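Long-range contacts in AtxE2 (Asticcacaulis excentricus, PDB 5TXC), which hydrolyses the isopeptide bond of the lasso peptides astexin-2 and astexin-3, recognising their knotted shape and converting them to linear peptides: residues A[150-155]-A[166-171]; A[544-549]-A[598-603]; A[590-595]-A[618-623]. All blocks are in the same frame, centred on the assembly; numbering follows the deposited sequence.

Contact 1. Residues A[150-155]-A[166-171]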
loop_
_atom_site.group_PDB
_atom_site.type_symbol
_atom_site.label_atom_id
_atom_site.label_comp_id
_atom_site.label_asym_id
_atom_site.label_seq_id
_atom_site.Cartn_x
_atom_site.Cartn_y
_atom_site.Cartn_z
ATOM N N ARG A 150 20.160 5.496 11.262
ATOM C CA ARG A 150 19.906 4.700 12.460
ATOM C C ARG A 150 18.601 5.162 13.107
ATOM O O ARG A 150 18.370 6.367 13.285
ATOM C CB ARG A 150 21.096 4.796 13.464
ATOM C CG ARG A 150 20.971 3.899 14.728
ATOM C CD ARG A 150 22.288 3.157 15.068
ATOM N NE ARG A 150 23.424 4.081 15.156
ATOM C CZ ARG A 150 23.965 4.536 16.290
ATOM N NH1 ARG A 150 23.496 4.149 17.471
ATOM N NH2 ARG A 150 24.990 5.381 16.240
ATOM N N VAL A 151 17.774 4.195 13.493
ATOM C CA VAL A 151 16.448 4.470 14.046
ATOM C C VAL A 151 16.572 4.592 15.561
ATOM O O VAL A 151 17.090 3.686 16.226
ATOM C CB VAL A 151 15.429 3.380 13.674
ATOM C CG1 VAL A 151 14.066 3.762 14.234
ATOM C CG2 VAL A 151 15.347 3.158 12.162
ATOM N N ARG A 152 16.126 5.728 16.092
ATOM C CA ARG A 152 16.190 6.075 17.503
ATOM C C ARG A 152 14.784 6.262 18.068
ATOM O O ARG A 152 13.807 6.394 17.329
ATOM C CB ARG A 152 16.990 7.372 17.719
ATOM C CG ARG A 152 18.472 7.274 17.438
ATOM C CD ARG A 152 19.136 8.640 17.478
ATOM N NE ARG A 152 20.504 8.564 16.976
ATOM C CZ ARG A 152 20.810 8.698 15.692
ATOM N NH1 ARG A 152 19.843 8.918 14.817
ATOM N NH2 ARG A 152 22.064 8.614 15.283
ATOM N N VAL A 153 14.687 6.308 19.414
ATOM C CA VAL A 153 13.504 6.848 20.075
ATOM C C VAL A 153 13.744 8.324 20.382
ATOM O O VAL A 153 14.783 8.697 20.935
ATOM C CB VAL A 153 13.168 6.067 21.364
ATOM C CG1 VAL A 153 11.828 6.538 21.951
ATOM C CG2 VAL A 153 13.106 4.592 21.093
ATOM N N TRP A 154 12.746 9.151 20.108
ATOM C CA TRP A 154 12.762 10.571 20.412
ATOM C C TRP A 154 11.608 10.878 21.365
ATOM O O TRP A 154 10.607 10.157 21.381
ATOM C CB TRP A 154 12.569 11.417 19.135
ATOM C CG TRP A 154 13.753 11.562 18.237
ATOM C CD1 TRP A 154 14.461 10.560 17.640
ATOM C CD2 TRP A 154 14.364 12.789 17.823
ATOM N NE1 TRP A 154 15.481 11.092 16.885
ATOM C CE2 TRP A 154 15.438 12.460 16.983
ATOM C CE3 TRP A 154 14.111 14.136 18.091
ATOM C CZ2 TRP A 154 16.261 13.428 16.413
ATOM C CZ3 TRP A 154 14.927 15.100 17.511
ATOM C CH2 TRP A 154 15.980 14.738 16.686
ATOM N N ARG A 155 11.736 11.945 22.158
ATOM C CA ARG A 155 10.628 12.438 22.973
ATOM C C ARG A 155 10.383 13.902 22.662
ATOM O O ARG A 155 11.316 14.654 22.397
ATOM C CB ARG A 155 10.832 12.318 24.503
ATOM C CG ARG A 155 12.064 13.009 25.019
ATOM C CD ARG A 155 11.813 13.777 26.318
ATOM N NE ARG A 155 11.178 12.993 27.367
ATOM C CZ ARG A 155 10.797 13.513 28.535
ATOM N NH1 ARG A 155 11.002 14.802 28.774
ATOM N NH2 ARG A 155 10.212 12.757 29.465
ATOM N N VAL A 166 16.551 10.200 22.507
ATOM C CA VAL A 166 16.484 9.737 23.888
ATOM C C VAL A 166 17.046 8.324 24.046
ATOM O O VAL A 166 17.753 8.048 25.018
ATOM C CB VAL A 166 15.035 9.889 24.396
ATOM C CG1 VAL A 166 14.416 8.579 24.813
ATOM C CG2 VAL A 166 14.966 10.952 25.494
ATOM N N ILE A 167 16.695 7.399 23.148
ATOM C CA ILE A 167 17.252 6.049 23.163
ATOM C C ILE A 167 17.952 5.796 21.839
ATOM O O ILE A 167 17.390 6.061 20.768
ATOM C CB ILE A 167 16.209 4.950 23.418
ATOM C CG1 ILE A 167 15.345 5.253 24.642
ATOM C CG2 ILE A 167 16.931 3.664 23.656
ATOM C CD1 ILE A 167 14.154 4.289 24.797
ATOM N N GLU A 168 19.170 5.275 21.924
ATOM C CA GLU A 168 20.003 4.951 20.781
ATOM C C GLU A 168 20.802 3.702 21.117
ATOM O O GLU A 168 21.240 3.537 22.255
ATOM C CB GLU A 168 20.874 6.176 20.456
ATOM C CG GLU A 168 21.817 6.064 19.285
ATOM C CD GLU A 168 22.772 7.265 19.190
ATOM O OE1 GLU A 168 22.488 8.328 19.799
ATOM O OE2 GLU A 168 23.832 7.131 18.542
ATOM N N ASP A 169 20.966 2.807 20.150
ATOM C CA ASP A 169 21.656 1.543 20.396
ATOM C C ASP A 169 22.385 1.116 19.120
ATOM O O ASP A 169 22.291 1.770 18.078
ATOM C CB ASP A 169 20.666 0.467 20.869
ATOM C CG ASP A 169 21.224 -0.415 22.008
ATOM O OD1 ASP A 169 22.353 -0.955 21.905
ATOM O OD2 ASP A 169 20.514 -0.586 23.017
ATOM N N ALA A 170 23.119 0.000 19.206
ATOM C CA ALA A 170 23.845 -0.521 18.047
ATOM C C ALA A 170 22.909 -0.946 16.933
ATOM O O ALA A 170 23.328 -1.026 15.774
ATOM C CB ALA A 170 24.703 -1.728 18.430
ATOM N N TYR A 171 21.666 -1.234 17.271
ATOM C CA TYR A 171 20.643 -1.658 16.345
ATOM C C TYR A 171 19.566 -0.588 16.253
ATOM O O TYR A 171 19.511 0.344 17.061
ATOM C CB TYR A 171 20.049 -2.984 16.805
ATOM C CG TYR A 171 19.703 -3.020 18.278
ATOM C CD1 TYR A 171 18.467 -2.589 18.731
ATOM C CD2 TYR A 171 20.609 -3.493 19.219
ATOM C CE1 TYR A 171 18.136 -2.634 20.066
ATOM C CE2 TYR A 171 20.284 -3.539 20.573
ATOM C CZ TYR A 171 19.042 -3.108 20.984
ATOM O OH TYR A 171 18.688 -3.137 22.313
#
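R150 and R152, two residues apart on one strand, hold the carboxylate of E168 between them. From CB, R152 starts beside the backbone of I167, CB lying 3.3 Å from I167 O. CG and CD then run alongside the methylene CG of E168, and NE reaches E168 OE1 at 3.5 Å, a long salt bridge met at the guanidinium edge. Farther out, NH1 is hydrogen-bonded to D147 O and NH2 bonds weakly to Q148 OE1. R150 crosses E168 at about a right angle; bends at chi2 and chi3 bring NH2 to E168 OE2 (3.1 Å), and R150 NH1 donates to D169 O (2.7 Å) from above that carbonyl's plane. An alanine in place of R150 would probably leave E168 OE2 without its ion-pair mate and the backbone at D169 without this tie.

The hairpin 150-157/165-167 carries a classic beta bulge here: V166 N and I167 N both donate to V153 O, while V153 N returns a bond to I167 O (3.0 Å). V153 and I167 lie side by side, CB to CB 3.8 Å, their branched chains suiting a buried sheet face. Charge therefore ties the loop after the outermost strand 165-167 to its neighbour 150-157, at a partly exposed place, while V153 and I167 pack on the buried side.

Contact 2. Residues A[544-549]-A[598-603]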
loop_
_atom_site.group_PDB
_atom_site.type_symbol
_atom_site.label_atom_id
_atom_site.label_comp_id
_atom_site.label_asym_id
_atom_site.label_seq_id
_atom_site.Cartn_x
_atom_site.Cartn_y
_atom_site.Cartn_z
ATOM N N ALA A 544 -2.488 -0.345 -26.735
ATOM C CA ALA A 544 -1.691 0.370 -27.718
ATOM C C ALA A 544 -0.426 0.983 -27.138
ATOM O O ALA A 544 0.387 1.510 -27.898
ATOM C CB ALA A 544 -2.524 1.478 -28.350
ATOM N N ALA A 545 -0.270 0.972 -25.818
ATOM C CA ALA A 545 0.944 1.395 -25.138
ATOM C C ALA A 545 0.852 0.892 -23.705
ATOM O O ALA A 545 -0.244 0.611 -23.207
ATOM C CB ALA A 545 1.135 2.914 -25.191
ATOM N N ALA A 546 2.013 0.791 -23.042
ATOM C CA ALA A 546 2.097 0.241 -21.700
ATOM C C ALA A 546 3.274 0.840 -20.932
ATOM O O ALA A 546 4.291 1.226 -21.518
ATOM C CB ALA A 546 2.219 -1.276 -21.740
ATOM N N VAL A 547 3.116 0.921 -19.604
ATOM C CA VAL A 547 4.181 1.313 -18.687
ATOM C C VAL A 547 4.185 0.323 -17.525
ATOM O O VAL A 547 3.127 -0.098 -17.052
ATOM C CB VAL A 547 4.022 2.756 -18.157
ATOM C CG1 VAL A 547 5.207 3.126 -17.238
ATOM C CG2 VAL A 547 3.907 3.769 -19.282
ATOM N N THR A 548 5.372 -0.075 -17.083
ATOM C CA THR A 548 5.495 -0.963 -15.936
ATOM C C THR A 548 6.718 -0.569 -15.124
ATOM O O THR A 548 7.712 -0.074 -15.664
ATOM C CB THR A 548 5.602 -2.434 -16.347
ATOM O OG1 THR A 548 5.663 -3.241 -15.172
ATOM C CG2 THR A 548 6.868 -2.692 -17.184
ATOM N N SER A 549 6.643 -0.800 -13.822
ATOM C CA SER A 549 7.710 -0.379 -12.939
ATOM C C SER A 549 8.754 -1.459 -12.758
ATOM O O SER A 549 9.831 -1.185 -12.219
ATOM C CB SER A 549 7.141 -0.002 -11.569
ATOM O OG SER A 549 6.744 -1.173 -10.893
ATOM N N LEU A 598 5.248 -9.001 -29.830
ATOM C CA LEU A 598 4.825 -8.003 -28.861
ATOM C C LEU A 598 4.925 -6.612 -29.461
ATOM O O LEU A 598 5.945 -5.924 -29.343
ATOM C CB LEU A 598 5.679 -8.125 -27.610
ATOM C CG LEU A 598 5.102 -7.542 -26.331
ATOM C CD1 LEU A 598 5.752 -8.279 -25.201
ATOM C CD2 LEU A 598 5.407 -6.051 -26.236
ATOM N N ASP A 599 3.842 -6.146 -30.059
ATOM C CA ASP A 599 3.950 -4.885 -30.763
ATOM C C ASP A 599 3.472 -3.667 -29.968
ATOM O O ASP A 599 3.622 -2.543 -30.466
ATOM C CB ASP A 599 3.275 -5.007 -32.128
ATOM C CG ASP A 599 4.201 -5.706 -33.139
ATOM O OD1 ASP A 599 5.298 -5.156 -33.400
ATOM O OD2 ASP A 599 3.876 -6.812 -33.628
ATOM N N THR A 600 2.990 -3.849 -28.728
ATOM C CA THR A 600 2.695 -2.720 -27.824
ATOM C C THR A 600 3.965 -2.020 -27.332
ATOM O O THR A 600 4.786 -2.649 -26.652
ATOM C CB THR A 600 1.942 -3.211 -26.593
ATOM O OG1 THR A 600 0.783 -3.948 -26.972
ATOM C CG2 THR A 600 1.528 -2.039 -25.762
ATOM N N PRO A 601 4.138 -0.728 -27.586
ATOM C CA PRO A 601 5.268 0.017 -26.999
ATOM C C PRO A 601 5.310 -0.106 -25.477
ATOM O O PRO A 601 4.294 0.073 -24.798
ATOM C CB PRO A 601 4.993 1.466 -27.430
ATOM C CG PRO A 601 4.102 1.382 -28.579
ATOM C CD PRO A 601 3.283 0.127 -28.422
ATOM N N LEU A 602 6.490 -0.405 -24.921
ATOM C CA LEU A 602 6.584 -0.660 -23.484
ATOM C C LEU A 602 7.674 0.200 -22.875
ATOM O O LEU A 602 8.830 0.137 -23.308
ATOM C CB LEU A 602 6.862 -2.128 -23.187
ATOM C CG LEU A 602 7.063 -2.397 -21.687
ATOM C CD1 LEU A 602 5.785 -2.062 -21.011
ATOM C CD2 LEU A 602 7.441 -3.845 -21.364
ATOM N N LEU A 603 7.310 0.983 -21.858
ATOM C CA LEU A 603 8.250 1.751 -21.045
ATOM C C LEU A 603 8.418 1.088 -19.686
ATOM O O LEU A 603 7.431 0.773 -19.019
ATOM C CB LEU A 603 7.762 3.184 -20.877
ATOM C CG LEU A 603 8.532 4.137 -19.965
ATOM C CD1 LEU A 603 9.898 4.570 -20.544
ATOM C CD2 LEU A 603 7.659 5.330 -19.600
#
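A546 and V547 pair in parallel with L602 and L603, and the backbone bonds step from one strand to the other: A546 N gives to P601 O, L603 N to A546 O, and T548 N to L603 O, each at 3.0 Å. The middle bond is nearly straight at hydrogen (171°), whereas the first is bent. V547 CA also lies 3.3 Å from L603 O, a CA-H...O contact.

On the face carrying A546 and L602, the small alanine methyl leaves room for leucine: L602 CD1 comes within 3.7 Å of A546 CB and also meets the methyl CG2 of T548, which it crosses at a slant. On the face of V547 and L603 the two chains run alongside one another, L603 CD2 resting against both valine methyls at 4.1 Å. At the start of the pairing, T600 sets CG2 anti to its backbone N (OG1 at chi1 -54°), which lays that methyl 3.5 Å from A545 N and leaves OG1 to bond F543 O. P601, whose nitrogen has no hydrogen to give, precedes the paired residues and puts CD 3.3 Å from A544 O.

These are inner strands of the parallel part of an alpha/beta-hydrolase sheet, flanked by 521-525 and 628-633. T548 packs on A530 and H534 of helix 528-538, which follows the nucleophile S527, and F591 covers L602. Across the sheet, W656 of helix 643-662 lies against V547 and L603, so helices cover both faces of the pair.

Contact 3. Residues A[590-595]-A[618-623]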
loop_
_atom_site.group_PDB
_atom_site.type_symbol
_atom_site.label_atom_id
_atom_site.label_comp_id
_atom_site.label_asym_id
_atom_site.label_seq_id
_atom_site.Cartn_x
_atom_site.Cartn_y
_atom_site.Cartn_z
ATOM N N SER A 590 6.384 -14.497 -20.684
ATOM C CA SER A 590 7.788 -14.188 -20.885
ATOM C C SER A 590 7.964 -13.303 -22.114
ATOM O O SER A 590 7.397 -13.580 -23.173
ATOM C CB SER A 590 8.581 -15.480 -21.040
ATOM O OG SER A 590 9.885 -15.184 -21.497
ATOM N N PHE A 591 8.716 -12.211 -21.971
ATOM C CA PHE A 591 9.015 -11.391 -23.144
ATOM C C PHE A 591 10.130 -11.970 -23.984
ATOM O O PHE A 591 10.221 -11.644 -25.165
ATOM C CB PHE A 591 9.409 -9.979 -22.743
ATOM C CG PHE A 591 8.288 -9.185 -22.208
ATOM C CD1 PHE A 591 6.993 -9.617 -22.347
ATOM C CD2 PHE A 591 8.524 -8.041 -21.497
ATOM C CE1 PHE A 591 5.950 -8.879 -21.826
ATOM C CE2 PHE A 591 7.479 -7.307 -20.976
ATOM C CZ PHE A 591 6.206 -7.722 -21.140
ATOM N N VAL A 592 10.998 -12.796 -23.396
ATOM C CA VAL A 592 12.021 -13.471 -24.180
ATOM C C VAL A 592 11.367 -14.378 -25.209
ATOM O O VAL A 592 11.713 -14.353 -26.395
ATOM C CB VAL A 592 12.973 -14.242 -23.251
ATOM C CG1 VAL A 592 13.973 -15.029 -24.057
ATOM C CG2 VAL A 592 13.701 -13.255 -22.314
ATOM N N VAL A 593 10.399 -15.178 -24.763
ATOM C CA VAL A 593 9.687 -16.118 -25.613
ATOM C C VAL A 593 8.781 -15.403 -26.615
ATOM O O VAL A 593 8.576 -15.887 -27.735
ATOM C CB VAL A 593 8.915 -17.102 -24.710
ATOM C CG1 VAL A 593 7.944 -17.963 -25.513
ATOM C CG2 VAL A 593 9.905 -17.965 -23.938
ATOM N N ASN A 594 8.181 -14.281 -26.226
ATOM C CA ASN A 594 7.154 -13.636 -27.036
ATOM C C ASN A 594 7.645 -12.367 -27.714
ATOM O O ASN A 594 6.841 -11.657 -28.335
ATOM C CB ASN A 594 5.914 -13.350 -26.179
ATOM C CG ASN A 594 5.233 -14.630 -25.700
ATOM O OD1 ASN A 594 4.621 -15.339 -26.488
ATOM N ND2 ASN A 594 5.347 -14.932 -24.414
ATOM N N ALA A 595 8.947 -12.091 -27.630
ATOM C CA ALA A 595 9.536 -10.845 -28.131
ATOM C C ALA A 595 9.015 -10.403 -29.493
ATOM O O ALA A 595 8.681 -9.227 -29.681
ATOM C CB ALA A 595 11.064 -10.986 -28.186
ATOM N N PHE A 618 14.295 -7.351 -21.941
ATOM C CA PHE A 618 14.536 -6.100 -22.637
ATOM C C PHE A 618 15.460 -6.317 -23.823
ATOM O O PHE A 618 15.221 -5.784 -24.908
ATOM C CB PHE A 618 15.105 -5.070 -21.674
ATOM C CG PHE A 618 15.554 -3.801 -22.347
ATOM C CD1 PHE A 618 14.653 -2.807 -22.660
ATOM C CD2 PHE A 618 16.893 -3.618 -22.669
ATOM C CE1 PHE A 618 15.082 -1.639 -23.287
ATOM C CE2 PHE A 618 17.334 -2.461 -23.309
ATOM C CZ PHE A 618 16.424 -1.464 -23.611
ATOM N N THR A 619 16.487 -7.146 -23.654
ATOM C CA THR A 619 17.411 -7.398 -24.753
ATOM C C THR A 619 16.725 -8.154 -25.886
ATOM O O THR A 619 16.956 -7.864 -27.066
ATOM C CB THR A 619 18.636 -8.153 -24.239
ATOM O OG1 THR A 619 19.253 -7.395 -23.185
ATOM C CG2 THR A 619 19.666 -8.358 -25.371
ATOM N N ALA A 620 15.843 -9.097 -25.554
ATOM C CA ALA A 620 15.130 -9.824 -26.598
ATOM C C ALA A 620 14.227 -8.899 -27.417
ATOM O O ALA A 620 14.115 -9.060 -28.640
ATOM C CB ALA A 620 14.331 -10.971 -25.981
ATOM N N LEU A 621 13.576 -7.925 -26.763
ATOM C CA LEU A 621 12.694 -6.979 -27.457
ATOM C C LEU A 621 13.479 -6.038 -28.368
ATOM O O LEU A 621 13.015 -5.694 -29.464
ATOM C CB LEU A 621 11.882 -6.172 -26.444
ATOM C CG LEU A 621 10.756 -6.932 -25.762
ATOM C CD1 LEU A 621 10.288 -6.187 -24.522
ATOM C CD2 LEU A 621 9.616 -7.127 -26.732
ATOM N N GLN A 622 14.629 -5.545 -27.903
ATOM C CA GLN A 622 15.467 -4.711 -28.754
ATOM C C GLN A 622 15.973 -5.500 -29.951
ATOM O O GLN A 622 15.817 -5.079 -31.103
ATOM C CB GLN A 622 16.652 -4.160 -27.966
ATOM C CG GLN A 622 16.329 -2.977 -27.121
ATOM C CD GLN A 622 17.559 -2.163 -26.817
ATOM O OE1 GLN A 622 18.671 -2.668 -26.856
ATOM N NE2 GLN A 622 17.369 -0.890 -26.543
ATOM N N GLN A 623 16.573 -6.657 -29.684
ATOM C CA GLN A 623 17.007 -7.566 -30.740
ATOM C C GLN A 623 15.909 -7.811 -31.757
ATOM O O GLN A 623 16.196 -7.989 -32.949
ATOM C CB GLN A 623 17.473 -8.883 -30.128
ATOM C CG GLN A 623 18.013 -9.846 -31.117
ATOM C CD GLN A 623 19.393 -9.425 -31.596
ATOM O OE1 GLN A 623 20.032 -8.549 -30.992
ATOM N NE2 GLN A 623 19.859 -10.040 -32.688
#
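The ring of F591 meets L621 obliquely, its CD2 lying 4.0 Å from the methyl CD1. H534 of helix 528-538 approaches the same ring with its plane at about 80°. The other phenyl, F618, carries the CG of Q622 on one face, 3.8 Å above the plane and offset toward the rim. F618 itself turns from the 590-595 segment to V628 and L630. The amide of N594 also faces away from the interface: its ND2 donates to S590 O at 2.8 Å, in the carbonyl plane, and bonds A587 O as well, while OD1 bonds R597. S590 O takes a second bond from N594 N.

Where the backbones come nearest, alanines do much of the touching. A620 CB is 3.9 Å from both A595 CB and V592 CA, and A595 CB comes 3.6 Å from A620 O; alanine suits these positions, its single methyl letting the backbones come close. In this alpha/beta-hydrolase domain, helix 615-623 follows strand 602-607 and is followed by strand 628-633, a beta-alpha-beta crossover, and it packs here against the short, weakly bonded helix 591-594 that precedes the first of those strands. S590 is the N-cap of that short helix, its OG accepting a weak bond from V593 N and also hydrogen-bonded to D581 OD2. With CG anti to the carbonyl carbon (chi1 -74°), L621 reaches toward the 590-595 segment, and its CD2 lies 3.7 Å from A595 O.

In the fold
Contacts 2 and 3 belong to one layered unit: the first is a buried pair of inner strands in the hydrolase sheet, the second a helix pair laid against it. Their segments alternate along the chain, strand 602-607 lying between helices 591-594 and 615-623, and they meet directly where F591 packs on L598 and L602; their centres are about 12 Å apart. Contact 1 lies on a different sheet, its centre about 45 Å from that of contact 2 and on the opposite side of the chain's centre. Chemistry follows place. The partly exposed hairpin edge adds ion pairs to backbone bonds, the inner strands rely on backbone bonds and aliphatic packing, and the helix pair meets through apolar packing, with methyls also touching backbone carbonyls.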